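Local coordinates for NlpC/P60 domain-containing protein (Mycobacterium avium subsp. paratuberculosis, PDB 3GT2) that is of uncharacterised function but contains a P60 domain of the peptidase C40 family, and so is probably a cysteine-type peptidase, at residues G36-P41 with G68-R73. Sequence-based numbering, arbitrary orientation.
Sequences GGINGP and GIKLPR. With EDO (1,2-ethanediol), chain D.
Ile38 reaches across from the 36-41 loop and touches both Lys70 and Arg73 with a single methyl, CD1. Its CG1 branch lies anti to the carbonyl carbon (chi1 -62°) and runs on extended through chi2, which carries CD1 out to segment 68-73. There Ile38 CD1 lies 3.9 Å from Lys70 CG, with the lysine stem passing at about a right angle to the isoleucine. The bend of the lysine at chi3 (53°) falls right at this contact and brings CE back beside CD1 along with CG. Arg73 crosses Ile38 at a similar angle, and its guanidinium offers an edge rather than a face: NH2 stands 3.8 Å from Ile38 CD1, with the methyl near the plane of the group. That leaves no stacking here, just van der Waals contact, and no hydrogen bond joins the two segments. Arg73 gets its polar hold elsewhere, from NE to the side-chain oxygen OE1 of Gln61. From CE the lysine continues to NZ, and Lys70 NZ donates a hydrogen bond of 3.2 Å to O2 of a 1,2-ethanediol, probably picked up from the crystallisation liquor.

Ile38 is presented from a type I beta turn running from Gly37 to Gly40. Backbone bonds close the turn in both directions, Gly40 N to Gly37 O at 2.9 Å and Gly37 N to Gly40 O at 3.0 Å. The contact is small and lies at the surface of the P60 domain. Beneath it runs helix 56-65, where Ile38 also touches Gln61 and Ala65 and Leu71 packs on Met60 and Tyr64; the helix thus links the loop leading into strand 42-43 with the connection from its own end to helix 75-78.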
ATOM      1  N   GLY A  36       8.894  -0.565   9.451  1.00 16.64           N
ATOM      2  CA  GLY A  36       8.271  -1.750   8.898  1.00 16.38           C
ATOM      3  C   GLY A  36       8.753  -2.142   7.518  1.00 21.83           C
ATOM      4  O   GLY A  36       9.509  -1.423   6.860  1.00 24.82           O
ATOM      5  N   GLY A  37       8.282  -3.293   7.063  1.00 19.13           N
ATOM      6  CA  GLY A  37       8.709  -3.824   5.790  1.00 18.14           C
ATOM      7  C   GLY A  37       8.136  -5.202   5.584  1.00 19.75           C
ATOM      8  O   GLY A  37       7.163  -5.590   6.233  1.00 18.00           O
ATOM      9  N   ILE A  38       8.755  -5.945   4.677  1.00 20.70           N
ATOM     10  CA  ILE A  38       8.254  -7.251   4.264  1.00 23.79           C
ATOM     11  C   ILE A  38       7.891  -8.198   5.407  1.00 26.98           C
ATOM     12  O   ILE A  38       6.947  -8.983   5.295  1.00 30.62           O
ATOM     13  CB  ILE A  38       9.255  -7.939   3.309  1.00 32.25           C
ATOM     14  CG1 ILE A  38       9.434  -7.098   2.041  1.00 37.21           C
ATOM     15  CG2 ILE A  38       8.780  -9.330   2.949  1.00 34.24           C
ATOM     16  CD1 ILE A  38      10.530  -7.603   1.131  1.00 42.15           C
ATOM     17  N   ASN A  39       8.619  -8.116   6.514  1.00 21.70           N
ATOM     18  CA  ASN A  39       8.425  -9.073   7.601  1.00 29.85           C
ATOM     19  C   ASN A  39       7.491  -8.587   8.704  1.00 30.16           C
ATOM     20  O   ASN A  39       7.183  -9.325   9.641  1.00 31.55           O
ATOM     21  CB  ASN A  39       9.774  -9.489   8.186  1.00 33.79           C
ATOM     22  CG  ASN A  39      10.590 -10.325   7.216  1.00 41.13           C
ATOM     23  OD1 ASN A  39      10.084 -11.285   6.629  1.00 40.92           O
ATOM     24  ND2 ASN A  39      11.855  -9.957   7.034  1.00 45.12           N
ATOM     25  N   GLY A  40       7.033  -7.349   8.585  1.00 23.20           N
ATOM     26  CA  GLY A  40       6.136  -6.779   9.570  1.00 19.63           C
ATOM     27  C   GLY A  40       6.615  -5.426  10.047  1.00 16.88           C
ATOM     28  O   GLY A  40       7.559  -4.864   9.491  1.00 17.90           O
ATOM     29  N   PRO A  41       5.947  -4.886  11.074  1.00 16.77           N
ATOM     30  CA  PRO A  41       6.258  -3.574  11.643  1.00 15.15           C
ATOM     31  C   PRO A  41       7.621  -3.608  12.310  1.00 17.14           C
ATOM     32  O   PRO A  41       7.981  -4.646  12.858  1.00 17.87           O
ATOM     33  CB  PRO A  41       5.195  -3.386  12.734  1.00 23.39           C
ATOM     34  CG  PRO A  41       4.272  -4.538  12.648  1.00 24.89           C
ATOM     35  CD  PRO A  41       4.891  -5.596  11.813  1.00 23.44           C
ATOM     36  N   GLY A  68       3.835 -13.206  -3.026  1.00 25.74           N
ATOM     37  CA  GLY A  68       5.124 -13.563  -3.594  1.00 28.77           C
ATOM     38  C   GLY A  68       5.715 -12.416  -4.399  1.00 27.50           C
ATOM     39  O   GLY A  68       6.421 -12.631  -5.380  1.00 32.62           O
ATOM     40  N   ILE A  69       5.427 -11.194  -3.964  1.00 22.71           N
ATOM     41  CA  ILE A  69       5.940  -9.991  -4.589  1.00 24.88           C
ATOM     42  C   ILE A  69       6.771  -9.214  -3.579  1.00 23.36           C
ATOM     43  O   ILE A  69       6.350  -9.027  -2.436  1.00 25.55           O
ATOM     44  CB  ILE A  69       4.779  -9.099  -5.081  1.00 26.52           C
ATOM     45  CG1 ILE A  69       4.052  -9.771  -6.249  1.00 33.75           C
ATOM     46  CG2 ILE A  69       5.274  -7.697  -5.463  1.00 31.16           C
ATOM     47  CD1 ILE A  69       2.784  -9.062  -6.657  1.00 39.29           C
ATOM     48  N   LYS A  70       7.965  -8.793  -3.988  1.00 17.33           N
ATOM     49  CA  LYS A  70       8.779  -7.889  -3.188  1.00 17.15           C
ATOM     50  C   LYS A  70       8.732  -6.503  -3.812  1.00 18.46           C
ATOM     51  O   LYS A  70       9.347  -6.259  -4.839  1.00 19.39           O
ATOM     52  CB  LYS A  70      10.225  -8.390  -3.101  1.00 20.21           C
ATOM     53  CG  LYS A  70      10.391  -9.586  -2.184  1.00 30.70           C
ATOM     54  CD  LYS A  70      11.832 -10.078  -2.133  1.00 35.43           C
ATOM     55  CE  LYS A  70      12.804  -8.960  -1.800  1.00 36.80           C
ATOM     56  NZ  LYS A  70      14.162  -9.513  -1.488  1.00 35.20           N
ATOM     57  N   LEU A  71       7.964  -5.602  -3.213  1.00 15.15           N
ATOM     58  CA  LEU A  71       7.870  -4.245  -3.727  1.00 15.01           C
ATOM     59  C   LEU A  71       9.103  -3.447  -3.371  1.00 13.10           C
ATOM     60  O   LEU A  71       9.732  -3.696  -2.338  1.00 16.61           O
ATOM     61  CB  LEU A  71       6.655  -3.534  -3.120  1.00 13.15           C
ATOM     62  CG  LEU A  71       5.289  -4.056  -3.558  1.00 14.13           C
ATOM     63  CD1 LEU A  71       4.207  -3.332  -2.770  1.00 13.51           C
ATOM     64  CD2 LEU A  71       5.084  -3.847  -5.055  1.00 18.71           C
ATOM     65  N   PRO A  72       9.455  -2.472  -4.223  1.00 15.86           N
ATOM     66  CA  PRO A  72      10.527  -1.536  -3.874  1.00 17.46           C
ATOM     67  C   PRO A  72      10.203  -0.751  -2.613  1.00 19.31           C
ATOM     68  O   PRO A  72       9.031  -0.524  -2.262  1.00 17.99           O
ATOM     69  CB  PRO A  72      10.577  -0.569  -5.062  1.00 17.29           C
ATOM     70  CG  PRO A  72       9.790  -1.224  -6.168  1.00 17.94           C
ATOM     71  CD  PRO A  72       8.857  -2.217  -5.545  1.00 15.72           C
ATOM     72  N   ARG A  73      11.256  -0.330  -1.926  1.00 17.20           N
ATOM     73  CA  ARG A  73      11.104   0.580  -0.816  1.00 18.93           C
ATOM     74  C   ARG A  73      10.847   1.956  -1.412  1.00 22.27           C
ATOM     75  O   ARG A  73      11.406   2.298  -2.458  1.00 24.86           O
ATOM     76  CB  ARG A  73      12.349   0.569   0.084  1.00 21.47           C
ATOM     77  CG  ARG A  73      12.443  -0.667   1.002  1.00 31.85           C
ATOM     78  CD  ARG A  73      13.507  -1.691   0.557  1.00 39.73           C
ATOM     79  NE  ARG A  73      13.131  -3.075   0.874  1.00 32.87           N
ATOM     80  CZ  ARG A  73      13.966  -4.112   0.848  1.00 41.14           C
ATOM     81  NH1 ARG A  73      15.245  -3.935   0.537  1.00 48.75           N
ATOM     82  NH2 ARG A  73      13.526  -5.331   1.130  1.00 35.70           N
TER
HETATM   83  C1  EDO D 208      15.488  -9.729  -4.490  1.00 45.20           C
HETATM   84  O1  EDO D 208      16.510  -8.872  -4.062  1.00 49.95           O
HETATM   85  C2  EDO D 208      15.743 -11.232  -4.389  1.00 44.61           C
HETATM   86  O2  EDO D 208      15.107 -11.941  -3.359  1.00 47.93           O